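Local coordinates for transketolase (Campylobacter jejuni, PDB 3L84), which probably binds thiamine diphosphate, as enzymes of the transketolase family do, and is built from alpha/beta domains, in an assembly of two chains, at residues A[9-12]-A[13-16]; A[261-264]-A[265-268]; A[338-341]-A[342-345]; A[473-476]-A[477-480]. One frame throughout, in Å; residues are numbered along the deposited sequence.

Interaction 1. Residues A[9-12]-A[13-16]; sequences QANT and LRFL
Asn11 and Arg14, one helical turn apart, meet through their polar ends: NH1 of Arg14 donates to OD1 of Asn11 at 3.1 Å. The two side chains cross obliquely, with amide and guanidinium planes 63° apart, and the oxygen sits near the edge of the guanidinium, somewhat out of its plane. The arginine runs extended from CG to NE and then turns at chi4 (83°), which swings NH1 back over the helix until it also lies 3.7 Å from CB of Ala10. Closer to the backbone, CD of Arg14 rests 3.5 Å from OD1 of Asn11. The guanidinium has several further partners: Asp37 forms a salt bridge to NH2, the carbonyl of Leu33 takes a bond from the same nitrogen, and that of Lys244 takes one from NE. Close packing continues at Phe15, whose CD2 comes within 3.1 Å of the Asn11 carbonyl O, the same oxygen that accepts from Phe15 N; CE2 of Phe15 lies 4.0 Å from CB of Asn11. The ring of Phe15 also packs edge-to-face with Phe274. Direct contact is looser between Thr12 and Leu16, whose CG2 and CD1 stand 4.4 Å apart; rather than facing solvent, Thr12 packs on Phe274 and Pro283, Leu16 on Ser74 and Leu78. Gln9 leads away to Tyr44 and a glycerol. Successive i to i+4 bonds, such as Leu16 N to Thr12 O at 3.0 Å, hold the backbone beneath. Regular alpha-helix with an i, i+3 polar side-chain bridge is the motif, here in a buried part of helix 3-24 of the thiamine diphosphate binding domain.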
loop_
_atom_site.group_PDB
_atom_site.type_symbol
_atom_site.label_atom_id
_atom_site.label_comp_id
_atom_site.label_asym_id
_atom_site.label_seq_id
_atom_site.Cartn_x
_atom_site.Cartn_y
_atom_site.Cartn_z
ATOM N N GLN A 9 8.936 -4.722 -40.045
ATOM C CA GLN A 9 8.211 -5.298 -38.906
ATOM C C GLN A 9 8.013 -4.271 -37.807
ATOM O O GLN A 9 6.904 -4.128 -37.262
ATOM C CB GLN A 9 8.937 -6.549 -38.391
ATOM C CG GLN A 9 8.739 -7.745 -39.282
ATOM C CD GLN A 9 9.417 -8.969 -38.696
ATOM O OE1 GLN A 9 10.642 -9.105 -38.781
ATOM N NE2 GLN A 9 8.639 -9.816 -38.029
ATOM N N ALA A 10 9.067 -3.549 -37.459
ATOM C CA ALA A 10 8.984 -2.547 -36.380
ATOM C C ALA A 10 8.028 -1.446 -36.759
ATOM O O ALA A 10 7.200 -1.005 -35.941
ATOM C CB ALA A 10 10.367 -1.995 -36.046
ATOM N N ASN A 11 8.100 -0.974 -37.998
ATOM C CA ASN A 11 7.203 0.079 -38.406
ATOM C C ASN A 11 5.746 -0.383 -38.501
ATOM O O ASN A 11 4.838 0.392 -38.220
ATOM C CB ASN A 11 7.713 0.726 -39.704
ATOM C CG ASN A 11 8.934 1.596 -39.456
ATOM O OD1 ASN A 11 9.134 2.087 -38.341
ATOM N ND2 ASN A 11 9.767 1.781 -40.471
ATOM N N THR A 12 5.534 -1.652 -38.840
ATOM C CA THR A 12 4.187 -2.232 -38.822
ATOM C C THR A 12 3.636 -2.125 -37.410
ATOM O O THR A 12 2.498 -1.693 -37.205
ATOM C CB THR A 12 4.187 -3.683 -39.315
ATOM O OG1 THR A 12 4.668 -3.709 -40.678
ATOM C CG2 THR A 12 2.770 -4.278 -39.281
ATOM N N LEU A 13 4.428 -2.535 -36.424
ATOM C CA LEU A 13 4.001 -2.400 -35.026
ATOM C C LEU A 13 3.755 -0.946 -34.648
ATOM O O LEU A 13 2.782 -0.655 -33.939
ATOM C CB LEU A 13 5.033 -3.016 -34.079
ATOM C CG LEU A 13 5.206 -4.535 -34.065
ATOM C CD1 LEU A 13 6.554 -4.903 -33.413
ATOM C CD2 LEU A 13 4.036 -5.246 -33.376
ATOM N N ARG A 14 4.643 -0.029 -35.057
ATOM C CA ARG A 14 4.459 1.387 -34.742
ATOM C C ARG A 14 3.143 1.904 -35.263
ATOM O O ARG A 14 2.399 2.586 -34.540
ATOM C CB ARG A 14 5.553 2.251 -35.374
ATOM C CG ARG A 14 6.942 2.121 -34.775
ATOM C CD ARG A 14 7.862 3.209 -35.327
ATOM N NE ARG A 14 9.011 3.260 -34.463
ATOM C CZ ARG A 14 10.073 2.483 -34.522
ATOM N NH1 ARG A 14 10.330 1.690 -35.539
ATOM N NH2 ARG A 14 10.929 2.533 -33.509
ATOM N N PHE A 15 2.816 1.582 -36.508
ATOM C CA PHE A 15 1.624 2.223 -37.120
ATOM C C PHE A 15 0.316 1.547 -36.742
ATOM O O PHE A 15 -0.700 2.231 -36.612
ATOM C CB PHE A 15 1.798 2.422 -38.621
ATOM C CG PHE A 15 3.002 3.284 -38.952
ATOM C CD1 PHE A 15 3.175 4.515 -38.306
ATOM C CD2 PHE A 15 3.939 2.887 -39.889
ATOM C CE1 PHE A 15 4.277 5.317 -38.574
ATOM C CE2 PHE A 15 5.046 3.690 -40.157
ATOM C CZ PHE A 15 5.209 4.883 -39.496
ATOM N N LEU A 16 0.330 0.248 -36.435
ATOM C CA LEU A 16 -0.850 -0.353 -35.808
ATOM C C LEU A 16 -1.120 0.309 -34.473
ATOM O O LEU A 16 -2.248 0.693 -34.170
ATOM C CB LEU A 16 -0.689 -1.878 -35.629
ATOM C CG LEU A 16 -0.789 -2.755 -36.875
ATOM C CD1 LEU A 16 -0.671 -4.202 -36.482
ATOM C CD2 LEU A 16 -2.127 -2.528 -37.632
#

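Interaction 2. Residues A[261-264]-A[265-268]; sequences GEEV and IKKA
Glu263 reaches forward one turn to two lysines, Lys266 and Lys267, on the outer side of helix 262-272. Its CB already lies 3.8 Å from NZ of Lys267, the ammonium having been brought back over the helix by a bend at the end of that lysine (chi4 76°). Beyond CB the glutamate folds at chi2 (-54°) rather than stretching out, laying its carboxylate across the aliphatic part of Lys266: CD of Glu263 is 4.1 Å from CD of Lys266. At the tip the two oxygens diverge. OE2 of Glu263 faces NZ of Lys266 at 3.7 Å, while OE1 approaches NZ of Lys267 at 4.0 Å; both are long salt bridges.

Beneath them the backbone follows the ordinary i to i+4 pattern, opening with Ile265 N to the carbonyl of Gly261, the N-cap residue, at 3.1 Å. Ile265 turns to the protein, where it touches Asp19 and Gln22 of helix 3-24, and the amide of Gly261 is held by the side chain of Gln22. With one carboxylate shared between two ammonium groups at such lengths, the network is probably a diffuse electrostatic attraction on an exposed surface, with backbone bonds holding the turn.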
loop_
_atom_site.group_PDB
_atom_site.type_symbol
_atom_site.label_atom_id
_atom_site.label_comp_id
_atom_site.label_asym_id
_atom_site.label_seq_id
_atom_site.Cartn_x
_atom_site.Cartn_y
_atom_site.Cartn_z
ATOM N N GLY A 261 -1.785 12.502 -33.229
ATOM C CA GLY A 261 -2.415 13.433 -34.191
ATOM C C GLY A 261 -2.321 12.913 -35.609
ATOM O O GLY A 261 -1.351 12.260 -35.985
ATOM N N GLU A 262 -3.344 13.217 -36.408
ATOM C CA GLU A 262 -3.461 12.716 -37.778
ATOM C C GLU A 262 -2.287 13.147 -38.670
ATOM O O GLU A 262 -1.720 12.339 -39.426
ATOM C CB GLU A 262 -4.785 13.163 -38.385
ATOM C CG GLU A 262 -5.986 12.518 -37.709
ATOM C CD GLU A 262 -7.319 12.893 -38.329
ATOM O OE1 GLU A 262 -7.349 13.577 -39.390
ATOM O OE2 GLU A 262 -8.355 12.513 -37.732
ATOM N N GLU A 263 -1.894 14.408 -38.559
ATOM C CA GLU A 263 -0.822 14.926 -39.416
ATOM C C GLU A 263 0.537 14.330 -39.042
ATOM O O GLU A 263 1.338 14.003 -39.925
ATOM C CB GLU A 263 -0.812 16.454 -39.394
ATOM C CG GLU A 263 -2.029 17.051 -40.114
ATOM C CD GLU A 263 -2.210 16.525 -41.563
ATOM O OE1 GLU A 263 -1.201 16.381 -42.309
ATOM O OE2 GLU A 263 -3.372 16.244 -41.946
ATOM N N VAL A 264 0.781 14.137 -37.747
ATOM C CA VAL A 264 2.029 13.532 -37.286
ATOM C C VAL A 264 2.122 12.116 -37.818
ATOM O O VAL A 264 3.176 11.686 -38.274
ATOM C CB VAL A 264 2.129 13.553 -35.750
ATOM C CG1 VAL A 264 3.231 12.605 -35.249
ATOM C CG2 VAL A 264 2.373 15.004 -35.265
ATOM N N ILE A 265 1.008 11.385 -37.744
ATOM C CA ILE A 265 1.006 10.004 -38.237
ATOM C C ILE A 265 1.223 9.941 -39.752
ATOM O O ILE A 265 1.988 9.103 -40.223
ATOM C CB ILE A 265 -0.292 9.274 -37.839
ATOM C CG1 ILE A 265 -0.335 9.095 -36.314
ATOM C CG2 ILE A 265 -0.395 7.892 -38.553
ATOM C CD1 ILE A 265 -1.721 8.636 -35.783
ATOM N N LYS A 266 0.604 10.853 -40.498
ATOM C CA LYS A 266 0.811 10.897 -41.964
ATOM C C LYS A 266 2.275 11.083 -42.296
ATOM O O LYS A 266 2.834 10.357 -43.139
ATOM C CB LYS A 266 -0.009 12.004 -42.621
ATOM C CG LYS A 266 -1.489 11.664 -42.704
ATOM C CD LYS A 266 -2.255 12.807 -43.348
ATOM C CE LYS A 266 -3.756 12.572 -43.329
ATOM N NZ LYS A 266 -4.480 13.534 -44.242
ATOM N N LYS A 267 2.896 12.047 -41.640
ATOM C CA LYS A 267 4.306 12.323 -41.843
ATOM C C LYS A 267 5.192 11.139 -41.462
ATOM O O LYS A 267 6.160 10.834 -42.163
ATOM C CB LYS A 267 4.737 13.603 -41.124
ATOM C CG LYS A 267 4.132 14.857 -41.715
ATOM C CD LYS A 267 4.518 16.070 -40.921
ATOM C CE LYS A 267 3.870 17.337 -41.479
ATOM N NZ LYS A 267 2.423 17.424 -41.118
ATOM N N ALA A 268 4.888 10.491 -40.335
ATOM C CA ALA A 268 5.648 9.334 -39.876
ATOM C C ALA A 268 5.572 8.187 -40.875
ATOM O O ALA A 268 6.579 7.560 -41.195
ATOM C CB ALA A 268 5.134 8.909 -38.493
#

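Interaction 3. Residues A[338-341]-A[342-345]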
loop_
_atom_site.group_PDB
_atom_site.type_symbol
_atom_site.label_atom_id
_atom_site.label_comp_id
_atom_site.label_asym_id
_atom_site.label_seq_id
_atom_site.Cartn_x
_atom_site.Cartn_y
_atom_site.Cartn_z
ATOM N N LEU A 338 -9.039 -22.315 20.511
ATOM C CA LEU A 338 -7.763 -22.044 19.841
ATOM C C LEU A 338 -7.785 -20.632 19.264
ATOM O O LEU A 338 -8.839 -20.046 19.030
ATOM C CB LEU A 338 -7.500 -23.044 18.704
ATOM C CG LEU A 338 -8.670 -23.374 17.781
ATOM C CD1 LEU A 338 -8.878 -22.251 16.755
ATOM C CD2 LEU A 338 -8.464 -24.751 17.115
ATOM N N ALA A 339 -6.601 -20.078 19.069
ATOM C CA ALA A 339 -6.480 -18.904 18.242
ATOM C C ALA A 339 -6.646 -19.333 16.784
ATOM O O ALA A 339 -6.083 -20.357 16.366
ATOM C CB ALA A 339 -5.094 -18.306 18.425
ATOM N N THR A 340 -7.351 -18.545 15.964
ATOM C CA THR A 340 -7.559 -18.990 14.583
ATOM C C THR A 340 -6.269 -18.878 13.761
ATOM O O THR A 340 -6.167 -19.544 12.747
ATOM C CB THR A 340 -8.749 -18.313 13.950
ATOM O OG1 THR A 340 -8.639 -16.900 14.080
ATOM C CG2 THR A 340 -10.068 -18.850 14.556
ATOM N N ARG A 341 -5.232 -18.160 14.188
ATOM C CA ARG A 341 -3.946 -18.292 13.496
ATOM C C ARG A 341 -3.438 -19.743 13.598
ATOM O O ARG A 341 -2.777 -20.231 12.677
ATOM C CB ARG A 341 -2.881 -17.319 14.013
ATOM C CG ARG A 341 -2.449 -17.479 15.447
ATOM C CD ARG A 341 -1.321 -16.539 15.750
ATOM N NE ARG A 341 -0.994 -16.487 17.177
ATOM C CZ ARG A 341 0.146 -16.039 17.694
ATOM N NH1 ARG A 341 1.181 -15.719 16.940
ATOM N NH2 ARG A 341 0.256 -15.969 19.024
ATOM N N ASP A 342 -3.682 -20.403 14.725
ATOM C CA ASP A 342 -3.218 -21.753 14.983
ATOM C C ASP A 342 -4.045 -22.796 14.257
ATOM O O ASP A 342 -3.474 -23.711 13.646
ATOM C CB ASP A 342 -3.200 -22.031 16.492
ATOM C CG ASP A 342 -2.165 -21.232 17.228
ATOM O OD1 ASP A 342 -1.110 -20.911 16.656
ATOM O OD2 ASP A 342 -2.371 -20.944 18.429
ATOM N N SER A 343 -5.380 -22.708 14.280
ATOM C CA SER A 343 -6.167 -23.593 13.437
ATOM C C SER A 343 -5.759 -23.411 11.988
ATOM O O SER A 343 -5.599 -24.387 11.251
ATOM C CB SER A 343 -7.669 -23.378 13.612
ATOM O OG SER A 343 -8.043 -22.026 13.400
ATOM N N ASN A 344 -5.565 -22.173 11.563
ATOM C CA ASN A 344 -5.227 -21.940 10.157
ATOM C C ASN A 344 -3.893 -22.547 9.798
ATOM O O ASN A 344 -3.769 -23.133 8.707
ATOM C CB ASN A 344 -5.315 -20.453 9.831
ATOM C CG ASN A 344 -5.180 -20.199 8.353
ATOM O OD1 ASN A 344 -4.072 -19.833 7.847
ATOM N ND2 ASN A 344 -6.230 -20.432 7.647
ATOM N N GLY A 345 -2.896 -22.440 10.661
ATOM C CA GLY A 345 -1.604 -23.016 10.379
ATOM C C GLY A 345 -1.698 -24.523 10.219
ATOM O O GLY A 345 -1.042 -25.108 9.340
HETATM O O HOH W 1 -4.281 -21.586 19.923
HETATM O O HOH W 2 -1.358 -18.711 19.358
#
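Ser343 bends back on its own turn, its OG donating to the carbonyl O of Thr340 at 3.2 Å. The hydroxyl lies between the backbone N and the carbonyl carbon (chi1 55°), which brings it within reach of that oxygen; Asn344 N binds the same acceptor at 2.9 Å, from the same face of the carbonyl plane. Leu338 lays CD1 beside this serine, 3.6 Å from CB of Ser343. The carbonyl of Ala339, the N-cap residue just before Thr340, also takes two bonds: Ser343 N lies in its plane, and Asp342 N comes from above it.

Two waters bind OD2 of Asp342. One accepts from the backbone N of Ala339 at 2.9 Å; the other receives a weak bond from NE of Arg341. Arg341 and Asp342 run side by side, yet OD1 of Asp342 stays well out of the guanidinium plane and pairs instead with Lys370, while NH1 of Arg341 holds the carbonyl of Ser368. Farther out, OG of Ser343 accepts from Asn479 ND2, and OG1 of Thr340 is bonded to Ser498 N. The turn thus starts helix 340-354, with Arg341 and Asn344 packing on strand 436-440 and Asn344 meeting helix 476-488 through Asn479.

Interaction 4. Residues A[473-476]-A[477-480]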
loop_
_atom_site.group_PDB
_atom_site.type_symbol
_atom_site.label_atom_id
_atom_site.label_comp_id
_atom_site.label_asym_id
_atom_site.label_seq_id
_atom_site.Cartn_x
_atom_site.Cartn_y
_atom_site.Cartn_z
ATOM N N PRO A 473 -13.072 -16.285 10.667
ATOM C CA PRO A 473 -13.677 -17.414 11.371
ATOM C C PRO A 473 -13.645 -17.224 12.876
ATOM O O PRO A 473 -12.689 -16.668 13.427
ATOM C CB PRO A 473 -12.810 -18.601 10.951
ATOM C CG PRO A 473 -11.517 -17.998 10.582
ATOM C CD PRO A 473 -11.858 -16.686 9.918
ATOM N N ALA A 474 -14.697 -17.677 13.550
ATOM C CA ALA A 474 -14.776 -17.597 14.989
ATOM C C ALA A 474 -14.139 -18.786 15.679
ATOM O O ALA A 474 -13.831 -18.698 16.885
ATOM C CB ALA A 474 -16.214 -17.474 15.422
ATOM N N ASP A 475 -13.868 -19.857 14.966
ATOM C CA ASP A 475 -13.252 -21.054 15.579
ATOM C C ASP A 475 -12.636 -21.883 14.483
ATOM O O ASP A 475 -12.706 -21.521 13.309
ATOM C CB ASP A 475 -14.247 -21.851 16.474
ATOM C CG ASP A 475 -15.317 -22.607 15.726
ATOM O OD1 ASP A 475 -15.350 -22.619 14.480
ATOM O OD2 ASP A 475 -16.128 -23.281 16.432
ATOM N N GLY A 476 -12.037 -23.007 14.841
ATOM C CA GLY A 476 -11.396 -23.855 13.878
ATOM C C GLY A 476 -12.310 -24.491 12.878
ATOM O O GLY A 476 -11.916 -24.702 11.733
ATOM N N VAL A 477 -13.502 -24.847 13.312
ATOM C CA VAL A 477 -14.463 -25.466 12.426
ATOM C C VAL A 477 -14.851 -24.463 11.316
ATOM O O VAL A 477 -14.864 -24.795 10.118
ATOM C CB VAL A 477 -15.682 -25.962 13.187
ATOM C CG1 VAL A 477 -16.802 -26.401 12.268
ATOM C CG2 VAL A 477 -15.265 -27.112 14.145
ATOM N N GLU A 478 -15.164 -23.230 11.700
ATOM C CA GLU A 478 -15.436 -22.216 10.695
ATOM C C GLU A 478 -14.226 -22.024 9.767
ATOM O O GLU A 478 -14.382 -21.769 8.581
ATOM C CB GLU A 478 -15.848 -20.872 11.316
ATOM C CG GLU A 478 -17.195 -20.826 12.018
ATOM C CD GLU A 478 -17.718 -19.436 12.246
ATOM O OE1 GLU A 478 -16.968 -18.435 12.103
ATOM O OE2 GLU A 478 -18.917 -19.329 12.608
ATOM N N ASN A 479 -13.024 -22.092 10.322
ATOM C CA ASN A 479 -11.814 -21.912 9.532
ATOM C C ASN A 479 -11.672 -22.976 8.434
ATOM O O ASN A 479 -11.287 -22.685 7.302
ATOM C CB ASN A 479 -10.605 -21.875 10.486
ATOM C CG ASN A 479 -9.302 -21.388 9.893
ATOM O OD1 ASN A 479 -9.152 -21.040 8.658
ATOM N ND2 ASN A 479 -8.349 -21.285 10.744
ATOM N N VAL A 480 -12.010 -24.232 8.777
ATOM C CA VAL A 480 -12.009 -25.337 7.826
ATOM C C VAL A 480 -13.086 -25.102 6.759
ATOM O O VAL A 480 -12.806 -25.253 5.549
ATOM C CB VAL A 480 -12.257 -26.696 8.531
ATOM C CG1 VAL A 480 -12.670 -27.753 7.514
ATOM C CG2 VAL A 480 -11.040 -27.054 9.314
#
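Asp475 caps helix 476-488, and Glu478 reaches back to the loop before it. OD1 of Asp475, the N-cap residue, accepts from Glu478 N at 2.9 Å, nearly straight at 178° and met almost along the C-O axis. Placing CG between the backbone N and the carbonyl carbon (chi1 72°) turns that oxygen over the first turn. Glu478 runs the other way: its extended chain carries OE1 past the cap to Ala474 N at 2.8 Å, the donor standing above the carboxylate plane. Backbone bonds follow, from Asn479 N to Asp475 O and from Val480 N to Gly476 O.

Van der Waals contacts fill in beside them. CB of Pro473 lies 3.6 Å from Asn479 N, and its CG is 4.0 Å from CB of Asn479, so the ring rests against the helix's first turn. The methyl of Ala474 touches OE1 of Glu478 at 3.5 Å.

Both carboxylates have second partners, OD2 of Asp475 at Leu505 N and OE2 of Glu478 at Tyr518 and Ser558, which connects the turn to strands 518-521 and 554-558. The loop leaves strand 469-471, an outermost strand of its sheet in this chain, and enters helix 476-488, which lies against Ile347 of helix 340-354.

How the interactions relate
From the N terminus, the four contacts run in series, none enclosing or crossing another; each spans only eight consecutive residues, and none closes a long loop. Interaction 1 lies within helix 3-24 and interaction 2 at the start of helix 262-272, their centres 14 Å apart; Phe15 of the first packs on the backbone of Ala268 in the second. Interactions 3 and 4 begin helices 340-354 and 476-488, joined by the side chain of Asn479, probably hydrogen-bonded to Ser343 and Asn344, with Thr340 packing on Pro473 beside it. The two pairs lie on opposite sides of the chain's centre, one in the thiamine diphosphate binding domain, the other in the pyrimidine binding domain.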